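Local coordinates for transcriptional regulator, LacI family (Burkholderia phymatum, PDB 2RGY), which probably binds a small effector, perhaps a sugar, and regulates transcription through a separate DNA-binding region, as in other LacI-family repressors, at residues A121-H126 with S220-D225; R129-I134 with D148-E153; Q182-K187 with L205-Q210; V42-C47 with L57-F62. All blocks are in the same frame, centred on the assembly; numbering follows the deposited sequence.

In the fold
Along the chain, contact 4 closes first, on the five-stranded parallel sheet. Contacts 1 and 2 each pack a helix on a strand of the six-stranded mixed sheet. Contact 3 joins two helices that lie on that sheet. Contacts 2 and 3 come in series, nested inside the loop closed by contact 1. The centres of contacts 1 and 2 are about 9 Å apart, and each lies about 18 Å from that of contact 3. Helices 112-125 and 141-155 pack on one face of the mixed sheet, and helices 173-186 and 198-210 on the other. Contact 4 lies in the other half, centred about 35 Å away. The two separate sheets are consistent with the two-subdomain plan of this family. Contacts 3 and 4 both reach the second subunit.

Contact 1 of 4, residues A121-H126 with S220-D225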
# COMPACT_ATOMS: atom_id res chain seq x y z
N ALA A 121 -16.92 0.17 22.34
CA ALA A 121 -16.68 0.82 23.62
C ALA A 121 -16.08 2.21 23.46
O ALA A 121 -16.39 3.11 24.23
CB ALA A 121 -15.78 -0.04 24.49
N THR A 122 -15.21 2.36 22.47
CA THR A 122 -14.60 3.66 22.23
C THR A 122 -15.71 4.65 21.91
O THR A 122 -15.82 5.71 22.53
CB THR A 122 -13.60 3.63 21.04
OG1 THR A 122 -12.62 2.61 21.25
CG2 THR A 122 -12.90 4.97 20.90
N LEU A 123 -16.56 4.30 20.95
CA LEU A 123 -17.66 5.16 20.55
C LEU A 123 -18.65 5.41 21.69
O LEU A 123 -19.01 6.55 21.98
CB LEU A 123 -18.40 4.56 19.36
CG LEU A 123 -17.58 4.48 18.07
CD1 LEU A 123 -18.36 3.77 16.97
CD2 LEU A 123 -17.20 5.89 17.63
N ILE A 124 -19.09 4.34 22.34
CA ILE A 124 -20.05 4.50 23.41
C ILE A 124 -19.49 5.32 24.57
O ILE A 124 -20.20 6.15 25.13
CB ILE A 124 -20.54 3.14 23.91
CG1 ILE A 124 -21.47 2.53 22.84
CG2 ILE A 124 -21.31 3.30 25.23
CD1 ILE A 124 -21.67 1.04 22.98
N GLU A 125 -18.23 5.12 24.91
CA GLU A 125 -17.62 5.85 26.01
C GLU A 125 -17.53 7.34 25.70
O GLU A 125 -17.40 8.17 26.60
CB GLU A 125 -16.23 5.29 26.32
CG GLU A 125 -16.30 3.88 26.94
CD GLU A 125 -14.94 3.29 27.22
OE1 GLU A 125 -13.92 3.89 26.81
OE2 GLU A 125 -14.88 2.21 27.86
N HIS A 126 -17.60 7.68 24.41
CA HIS A 126 -17.54 9.08 24.01
C HIS A 126 -18.94 9.67 23.87
O HIS A 126 -19.13 10.69 23.21
CB HIS A 126 -16.74 9.21 22.71
CG HIS A 126 -15.26 9.17 22.94
ND1 HIS A 126 -14.51 10.31 23.19
CD2 HIS A 126 -14.40 8.13 23.03
CE1 HIS A 126 -13.26 9.96 23.43
NE2 HIS A 126 -13.16 8.65 23.34
N SER A 220 -17.98 11.01 14.48
CA SER A 220 -16.77 10.39 15.01
C SER A 220 -16.60 9.10 14.23
O SER A 220 -17.54 8.34 14.08
CB SER A 220 -16.92 10.10 16.50
OG SER A 220 -16.81 11.29 17.26
N VAL A 221 -15.40 8.87 13.73
CA VAL A 221 -15.12 7.70 12.91
C VAL A 221 -13.99 6.86 13.49
O VAL A 221 -12.94 7.38 13.82
CB VAL A 221 -14.72 8.12 11.47
CG1 VAL A 221 -14.46 6.89 10.61
CG2 VAL A 221 -15.81 8.99 10.86
N ILE A 222 -14.20 5.56 13.60
CA ILE A 222 -13.15 4.69 14.10
C ILE A 222 -12.89 3.56 13.11
O ILE A 222 -13.82 2.93 12.62
CB ILE A 222 -13.50 4.08 15.47
CG1 ILE A 222 -12.34 3.19 15.93
CG2 ILE A 222 -14.78 3.28 15.38
CD1 ILE A 222 -12.42 2.80 17.41
N GLY A 223 -11.61 3.33 12.80
CA GLY A 223 -11.27 2.29 11.85
C GLY A 223 -10.84 0.99 12.49
O GLY A 223 -11.00 0.80 13.70
N TYR A 224 -10.28 0.09 11.70
CA TYR A 224 -9.85 -1.21 12.20
C TYR A 224 -8.61 -1.66 11.45
O TYR A 224 -8.56 -1.56 10.22
CB TYR A 224 -10.98 -2.21 12.00
CG TYR A 224 -10.91 -3.45 12.87
CD1 TYR A 224 -11.62 -3.53 14.06
CD2 TYR A 224 -10.16 -4.55 12.47
CE1 TYR A 224 -11.60 -4.70 14.83
CE2 TYR A 224 -10.12 -5.71 13.23
CZ TYR A 224 -10.85 -5.79 14.41
OH TYR A 224 -10.84 -6.96 15.15
N ASP A 225 -7.62 -2.15 12.19
CA ASP A 225 -6.33 -2.63 11.69
C ASP A 225 -5.20 -1.77 12.27
O ASP A 225 -4.24 -2.29 12.83
CB ASP A 225 -6.21 -2.57 10.15
CG ASP A 225 -7.05 -3.63 9.44
OD1 ASP A 225 -7.37 -4.67 10.04
OD2 ASP A 225 -7.38 -3.42 8.24
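Thr122 OG1 hydrogen-bonds to the backbone O of Leu118, one turn back in its helix. The same oxygen lies 3.8 Å from Ile222 CD1. This is helix-on-sheet packing in the periplasmic-binding-protein-like alpha/beta fold. Helix 121-125 and strand 220-223 run nearly antiparallel, at 163°, with axes 9.6 Å apart. Ile222 carries most of the strand's side. Its chain is extended through chi1 (-180°) and chi2 (166°), and together these bring CD1 to Thr122. There CD1 also meets Thr122 CB at 3.9 Å. The other branch, CG2, turns to Leu123 and lies 3.9 Å from Leu123 CD1. Each branch thus meets one of two consecutive residues of the helix. The second methyl of Leu123 reaches back toward the start of the strand, to Ser220. The hydroxyl of Ser220 is buried, and its OG is hydrogen-bonded to Ala281 O. Both hydroxyls, of Thr122 and Ser220, thus have partners outside the contact. Val221 points away from the helix and packs on Leu205 and Phe208 of helix 198-210, so the strand is sandwiched between helices. At the Ser220 end the packing is looser: Leu123 CD2 stands 4.3 Å from Ser220 O.

Contact 2 of 4, residues R129-I134 with D148-E153; sequences RKLAVI and DGFFDE
Phe150 reaches from its helix to Val133 and Leu131 on the strand. The contact lies within a beta-alpha-beta unit made of strand 131-135, helix 141-155 and strand 166-168. Strand 131-134 and helix 148-153 are almost exactly antiparallel, at 173°, with axes 11.7 Å apart. The Phe150 side chain spans much of that gap. CB of Phe150 points toward the strand but is still 6.0 Å from Val133 CG2. CG lies opposite the backbone N (chi1 -179°), and this points the ring toward the strand. Along one side of the ring the contacts then tighten. CD2 is 4.0 Å from Val133 CG2. CE2 comes to 3.3 Å from that same methyl, which is tight for two carbon atoms. At the tip, CZ is 3.7 Å from Val133 CG2 and also meets Leu131 CD1 at 4.4 Å. The strand therefore presents alternate residues, Leu131 and Val133, to the helix, while Ala132 faces Leu183 on the other side of the sheet. The neighbouring Phe151 ring takes the edge of Phe150 on its face, and its own CZ also approaches Val133 CG2. The Phe150 ring also stacks with Phe194 and touches Ala120 of helix 112-125. Phe150 CD2 lies 3.8 Å above the plane of the Phe151 ring, over its centre.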
# COMPACT_ATOMS: atom_id res chain seq x y z
N ARG A 129 -24.70 7.29 21.00
CA ARG A 129 -25.78 6.31 21.18
C ARG A 129 -26.36 5.86 19.84
O ARG A 129 -26.91 4.76 19.74
CB ARG A 129 -26.92 6.92 22.02
CG ARG A 129 -26.59 7.22 23.47
CD ARG A 129 -26.50 5.97 24.33
NE ARG A 129 -27.71 5.13 24.23
CZ ARG A 129 -27.87 3.98 24.88
NH1 ARG A 129 -26.90 3.54 25.69
NH2 ARG A 129 -28.97 3.25 24.71
N LYS A 130 -26.26 6.72 18.83
CA LYS A 130 -26.76 6.41 17.49
C LYS A 130 -25.53 6.15 16.65
O LYS A 130 -24.82 7.08 16.27
CB LYS A 130 -27.54 7.59 16.91
CG LYS A 130 -28.81 7.96 17.67
CD LYS A 130 -29.94 6.97 17.41
CE LYS A 130 -31.24 7.41 18.09
NZ LYS A 130 -31.07 7.60 19.57
N LEU A 131 -25.28 4.87 16.36
CA LEU A 131 -24.10 4.46 15.61
C LEU A 131 -24.45 3.86 14.26
O LEU A 131 -25.60 3.51 14.00
CB LEU A 131 -23.34 3.43 16.44
CG LEU A 131 -23.15 3.84 17.91
CD1 LEU A 131 -22.79 2.63 18.74
CD2 LEU A 131 -22.08 4.92 18.00
N ALA A 132 -23.44 3.74 13.40
CA ALA A 132 -23.59 3.16 12.07
C ALA A 132 -22.35 2.31 11.79
O ALA A 132 -21.29 2.53 12.36
CB ALA A 132 -23.72 4.28 11.03
N VAL A 133 -22.49 1.33 10.90
CA VAL A 133 -21.38 0.46 10.56
C VAL A 133 -21.23 0.17 9.07
O VAL A 133 -22.21 -0.08 8.37
CB VAL A 133 -21.49 -0.90 11.28
CG1 VAL A 133 -20.30 -1.77 10.91
CG2 VAL A 133 -21.59 -0.72 12.79
N ILE A 134 -19.99 0.20 8.59
CA ILE A 134 -19.68 -0.12 7.21
C ILE A 134 -18.75 -1.32 7.37
O ILE A 134 -17.63 -1.17 7.85
CB ILE A 134 -18.93 1.03 6.50
CG1 ILE A 134 -19.87 2.21 6.27
CG2 ILE A 134 -18.37 0.53 5.17
CD1 ILE A 134 -19.21 3.41 5.64
N ASP A 148 -19.68 -9.27 15.58
CA ASP A 148 -20.28 -9.92 16.74
C ASP A 148 -19.83 -9.22 18.02
O ASP A 148 -20.66 -8.87 18.86
CB ASP A 148 -19.87 -11.39 16.78
CG ASP A 148 -20.71 -12.25 15.85
OD1 ASP A 148 -21.44 -11.69 14.98
OD2 ASP A 148 -20.64 -13.49 15.97
N GLY A 149 -18.53 -9.01 18.16
CA GLY A 149 -18.00 -8.33 19.33
C GLY A 149 -18.52 -6.91 19.43
O GLY A 149 -18.82 -6.42 20.53
N PHE A 150 -18.63 -6.24 18.29
CA PHE A 150 -19.13 -4.88 18.27
C PHE A 150 -20.56 -4.85 18.83
O PHE A 150 -20.87 -4.07 19.73
CB PHE A 150 -19.16 -4.37 16.83
CG PHE A 150 -19.65 -2.96 16.69
CD1 PHE A 150 -18.82 -1.88 17.00
CD2 PHE A 150 -20.94 -2.70 16.23
CE1 PHE A 150 -19.26 -0.56 16.83
CE2 PHE A 150 -21.39 -1.39 16.06
CZ PHE A 150 -20.55 -0.32 16.36
N PHE A 151 -21.41 -5.73 18.31
CA PHE A 151 -22.79 -5.77 18.75
C PHE A 151 -23.03 -6.35 20.13
O PHE A 151 -24.07 -6.08 20.73
CB PHE A 151 -23.64 -6.48 17.70
CG PHE A 151 -23.82 -5.66 16.45
CD1 PHE A 151 -24.53 -4.47 16.50
CD2 PHE A 151 -23.25 -6.06 15.25
CE1 PHE A 151 -24.68 -3.67 15.35
CE2 PHE A 151 -23.38 -5.28 14.09
CZ PHE A 151 -24.10 -4.08 14.14
N ASP A 152 -22.09 -7.14 20.65
CA ASP A 152 -22.24 -7.68 21.99
C ASP A 152 -22.14 -6.48 22.93
O ASP A 152 -22.96 -6.31 23.82
CB ASP A 152 -21.13 -8.67 22.36
CG ASP A 152 -21.27 -10.02 21.67
OD1 ASP A 152 -22.39 -10.36 21.24
OD2 ASP A 152 -20.26 -10.75 21.58
N GLU A 153 -21.12 -5.66 22.70
CA GLU A 153 -20.89 -4.47 23.52
C GLU A 153 -22.09 -3.51 23.44
O GLU A 153 -22.48 -2.92 24.45
CB GLU A 153 -19.62 -3.76 23.05
CG GLU A 153 -19.23 -2.53 23.85
CD GLU A 153 -18.82 -2.86 25.28
OE1 GLU A 153 -18.38 -4.01 25.54
OE2 GLU A 153 -18.92 -1.96 26.15

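Contact 3 of 4, residues Q182-K187 with L205-Q210; sequences QLLESK and LARFQQ
Apolar contact joins the two helical segments, and Leu184 supplies it from one side. Its CD1 sits 3.8 Å from Arg207 CG, against the aliphatic part of that side chain. Its CD2 lies 4.0 Å from Phe208 CE2. CD1 also meets Phe208 CE2, at 4.1 Å. In Arg207 the first torsion is trans (chi1 -175°), which places CG against Leu184, and a bend at chi2 redirects the rest.

The two segments share no hydrogen bond; each has its own. Arg207 NH1 donates to Gln210 OE1 at 3.0 Å, one turn on. The bond lies in the carbonyl plane of the amide and close to the guanidinium plane, with an N-H...acceptor angle of 150°. Tyr177 OH is a second partner of that oxygen. On the other helix, Ser186 OG donates to Leu183 O at 2.7 Å, near the helix end.

Glu185 OE2 and Arg207 NH2, 5.8 Å apart, may attract weakly but form no salt bridge.

Helices 173-186 and 198-210 lie side by side on one face of the mixed sheet. Phe208 also packs on Leu193 and Val221 of the sheet's strands, while Ala206 touches Tyr232 of the second subunit.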
# COMPACT_ATOMS: atom_id res chain seq x y z
N GLN A 182 -24.09 5.42 0.34
CA GLN A 182 -25.34 4.71 0.55
C GLN A 182 -25.89 5.05 1.94
O GLN A 182 -27.10 5.22 2.11
CB GLN A 182 -25.12 3.20 0.42
CG GLN A 182 -26.42 2.38 0.47
CD GLN A 182 -26.18 0.87 0.41
OE1 GLN A 182 -25.46 0.38 -0.47
NE2 GLN A 182 -26.78 0.14 1.34
N LEU A 183 -25.00 5.15 2.92
CA LEU A 183 -25.40 5.46 4.29
C LEU A 183 -26.01 6.85 4.40
O LEU A 183 -27.08 7.02 4.95
CB LEU A 183 -24.19 5.35 5.22
CG LEU A 183 -24.40 5.76 6.67
CD1 LEU A 183 -25.46 4.87 7.33
CD2 LEU A 183 -23.08 5.67 7.42
N LEU A 184 -25.31 7.86 3.88
CA LEU A 184 -25.78 9.24 3.92
C LEU A 184 -27.09 9.44 3.16
O LEU A 184 -27.94 10.25 3.55
CB LEU A 184 -24.72 10.17 3.32
CG LEU A 184 -23.41 10.20 4.08
CD1 LEU A 184 -22.37 10.99 3.31
CD2 LEU A 184 -23.66 10.80 5.45
N GLU A 185 -27.23 8.71 2.06
CA GLU A 185 -28.41 8.78 1.21
C GLU A 185 -29.62 8.17 1.92
O GLU A 185 -30.76 8.59 1.70
CB GLU A 185 -28.16 8.04 -0.11
CG GLU A 185 -27.28 8.79 -1.11
CD GLU A 185 -26.74 7.88 -2.23
OE1 GLU A 185 -27.35 6.83 -2.50
OE2 GLU A 185 -25.71 8.24 -2.85
N SER A 186 -29.37 7.18 2.78
CA SER A 186 -30.46 6.53 3.49
C SER A 186 -31.09 7.50 4.49
O SER A 186 -32.24 7.31 4.86
CB SER A 186 -29.96 5.29 4.24
OG SER A 186 -29.36 5.64 5.48
N LYS A 187 -30.32 8.50 4.91
CA LYS A 187 -30.80 9.51 5.86
C LYS A 187 -30.83 8.99 7.28
O LYS A 187 -31.23 9.70 8.21
CB LYS A 187 -32.20 10.02 5.46
CG LYS A 187 -32.24 10.67 4.08
CD LYS A 187 -31.38 11.92 4.04
CE LYS A 187 -31.40 12.55 2.65
NZ LYS A 187 -30.77 13.91 2.64
N LEU A 205 -13.97 9.30 5.36
CA LEU A 205 -13.45 10.61 5.68
C LEU A 205 -13.41 11.45 4.41
O LEU A 205 -13.54 12.67 4.46
CB LEU A 205 -12.04 10.51 6.27
CG LEU A 205 -11.92 9.82 7.63
CD1 LEU A 205 -10.46 9.87 8.09
CD2 LEU A 205 -12.81 10.51 8.63
N ALA A 206 -13.22 10.78 3.28
CA ALA A 206 -13.14 11.45 1.99
C ALA A 206 -14.49 12.04 1.63
O ALA A 206 -14.58 13.19 1.22
CB ALA A 206 -12.69 10.49 0.90
N ARG A 207 -15.54 11.24 1.78
CA ARG A 207 -16.90 11.66 1.47
C ARG A 207 -17.35 12.77 2.41
O ARG A 207 -17.84 13.80 1.97
CB ARG A 207 -17.87 10.48 1.57
CG ARG A 207 -19.30 10.80 1.15
CD ARG A 207 -19.30 11.56 -0.17
NE ARG A 207 -20.65 11.79 -0.68
CZ ARG A 207 -20.95 12.62 -1.67
NH1 ARG A 207 -20.00 13.31 -2.28
NH2 ARG A 207 -22.21 12.77 -2.06
N PHE A 208 -17.17 12.56 3.71
CA PHE A 208 -17.55 13.56 4.70
C PHE A 208 -16.92 14.92 4.40
O PHE A 208 -17.55 15.95 4.57
CB PHE A 208 -17.14 13.11 6.10
CG PHE A 208 -17.92 11.93 6.61
CD1 PHE A 208 -17.50 11.26 7.77
CD2 PHE A 208 -19.07 11.49 5.96
CE1 PHE A 208 -18.21 10.17 8.26
CE2 PHE A 208 -19.80 10.39 6.45
CZ PHE A 208 -19.36 9.73 7.61
N GLN A 209 -15.66 14.91 3.96
CA GLN A 209 -14.96 16.15 3.66
C GLN A 209 -15.59 16.82 2.43
O GLN A 209 -15.72 18.04 2.38
CB GLN A 209 -13.47 15.87 3.43
CG GLN A 209 -12.55 17.11 3.43
CD GLN A 209 -12.60 17.90 2.13
OE1 GLN A 209 -12.87 17.35 1.07
NE2 GLN A 209 -12.30 19.20 2.21
N GLN A 210 -15.99 16.01 1.45
CA GLN A 210 -16.61 16.54 0.24
C GLN A 210 -17.95 17.22 0.55
O GLN A 210 -18.34 18.15 -0.15
CB GLN A 210 -16.84 15.42 -0.78
CG GLN A 210 -15.57 14.72 -1.26
CD GLN A 210 -15.84 13.58 -2.23
OE1 GLN A 210 -16.98 13.16 -2.43
NE2 GLN A 210 -14.78 13.05 -2.82

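Contact 4 of 4, residues V42-C47 with L57-F62; sequences VVATGC and LEAVRF
Ala44 and Ala59 meet where segments 42-47 and 57-62 come closest. Their CA atoms are 6.1 Å apart and their CB methyls 4.5 Å apart. Two small side chains let the backbones draw this near. Ala59 CB also lies 3.9 Å from Thr45 O. Strand 40-44 is an edge strand of the parallel sheet within this chain, and helix 52-65 packs against it, consistent with the N-terminal subdomain of LacI-family regulators.

Two waters join the first shell. Glu58 has CG beside the backbone N (chi1 -53°) and an extended chain beyond. This brings OE1 to within 4.2 Å of Cys47 O. Water 1 bridges them, donating to Cys47 O at 2.7 Å and to Glu58 OE1 at 2.9 Å. Water 2 lies between the same two atoms, but too many acceptors compete for its two protons, so its bonds are less certain.

The next shell fixes these groups. Glu58 OE2 makes a weak hydrogen bond with Ser50 OG. Thr45 OG1 is hydrogen-bonded to Val15 O, and Ala59 packs on Phe14 of the adjacent strand. Beyond lies the dimer interface. Thr45 O is hydrogen-bonded to Arg35 NH2 of the second subunit, and Val42 and Val43 pair antiparallel with a strand of that chain.

The chemistry is divided in two. Alanine methyls pack at one end of the contact. At the other a carboxylate oxygen and a carbonyl oxygen, both acting as acceptors, depend on water for the protons that link them.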
# COMPACT_ATOMS: atom_id res chain seq x y z
N VAL A 42 8.05 -16.66 -2.77
CA VAL A 42 7.39 -16.50 -4.05
C VAL A 42 6.00 -16.01 -3.67
O VAL A 42 5.33 -16.64 -2.85
CB VAL A 42 7.27 -17.84 -4.81
CG1 VAL A 42 6.21 -17.71 -5.90
CG2 VAL A 42 8.61 -18.20 -5.42
N VAL A 43 5.58 -14.89 -4.25
CA VAL A 43 4.27 -14.35 -3.93
C VAL A 43 3.30 -14.57 -5.07
O VAL A 43 3.67 -14.58 -6.25
CB VAL A 43 4.33 -12.84 -3.63
CG1 VAL A 43 2.94 -12.34 -3.20
CG2 VAL A 43 5.34 -12.57 -2.53
N ALA A 44 2.03 -14.75 -4.71
CA ALA A 44 0.98 -14.95 -5.68
C ALA A 44 -0.28 -14.26 -5.17
O ALA A 44 -0.55 -14.27 -3.97
CB ALA A 44 0.73 -16.43 -5.88
N THR A 45 -1.03 -13.64 -6.07
CA THR A 45 -2.27 -12.98 -5.71
C THR A 45 -3.34 -13.40 -6.71
O THR A 45 -3.05 -14.09 -7.68
CB THR A 45 -2.13 -11.45 -5.72
OG1 THR A 45 -3.34 -10.87 -5.21
CG2 THR A 45 -1.88 -10.93 -7.14
N GLY A 46 -4.58 -12.99 -6.47
CA GLY A 46 -5.66 -13.37 -7.37
C GLY A 46 -5.57 -12.73 -8.75
O GLY A 46 -5.50 -11.50 -8.86
N CYS A 47 -5.60 -13.57 -9.79
CA CYS A 47 -5.53 -13.14 -11.20
C CYS A 47 -6.64 -13.78 -12.05
O CYS A 47 -7.17 -14.85 -11.71
CB CYS A 47 -4.19 -13.55 -11.83
SG CYS A 47 -2.70 -12.87 -11.09
N LEU A 57 -8.14 -20.15 -5.03
CA LEU A 57 -7.93 -21.58 -5.18
C LEU A 57 -6.87 -21.83 -6.24
O LEU A 57 -5.94 -22.62 -6.04
CB LEU A 57 -9.23 -22.30 -5.57
CG LEU A 57 -10.21 -22.78 -4.49
CD1 LEU A 57 -9.45 -23.54 -3.42
CD2 LEU A 57 -10.98 -21.62 -3.88
N GLU A 58 -7.01 -21.16 -7.38
CA GLU A 58 -6.08 -21.32 -8.49
C GLU A 58 -4.67 -20.84 -8.11
O GLU A 58 -3.68 -21.49 -8.43
CB GLU A 58 -6.59 -20.55 -9.71
CG GLU A 58 -8.02 -20.89 -10.11
CD GLU A 58 -8.52 -20.08 -11.30
OE1 GLU A 58 -8.23 -18.86 -11.38
OE2 GLU A 58 -9.24 -20.66 -12.15
N ALA A 59 -4.60 -19.70 -7.44
CA ALA A 59 -3.30 -19.15 -7.04
C ALA A 59 -2.58 -20.07 -6.06
O ALA A 59 -1.38 -20.33 -6.23
CB ALA A 59 -3.49 -17.78 -6.43
N VAL A 60 -3.28 -20.55 -5.05
CA VAL A 60 -2.65 -21.45 -4.08
C VAL A 60 -2.22 -22.75 -4.75
O VAL A 60 -1.15 -23.28 -4.47
CB VAL A 60 -3.57 -21.75 -2.88
CG1 VAL A 60 -2.88 -22.70 -1.92
CG2 VAL A 60 -3.94 -20.45 -2.17
N ARG A 61 -3.06 -23.28 -5.65
CA ARG A 61 -2.69 -24.51 -6.35
C ARG A 61 -1.46 -24.29 -7.23
O ARG A 61 -0.67 -25.19 -7.45
CB ARG A 61 -3.88 -25.03 -7.19
CG ARG A 61 -4.98 -25.67 -6.34
CD ARG A 61 -6.11 -26.28 -7.17
NE ARG A 61 -6.88 -25.27 -7.90
CZ ARG A 61 -8.21 -25.19 -7.91
NH1 ARG A 61 -8.96 -26.06 -7.24
NH2 ARG A 61 -8.81 -24.23 -8.61
N PHE A 62 -1.31 -23.06 -7.72
CA PHE A 62 -0.18 -22.67 -8.56
C PHE A 62 1.11 -22.65 -7.72
O PHE A 62 2.19 -22.95 -8.22
CB PHE A 62 -0.44 -21.27 -9.14
CG PHE A 62 0.62 -20.79 -10.09
CD1 PHE A 62 0.96 -21.54 -11.21
CD2 PHE A 62 1.25 -19.55 -9.89
CE1 PHE A 62 1.91 -21.08 -12.14
CE2 PHE A 62 2.20 -19.07 -10.80
CZ PHE A 62 2.53 -19.84 -11.94
O HOH W 1 -9.12 -16.41 -12.67
O HOH W 2 -5.74 -17.57 -11.48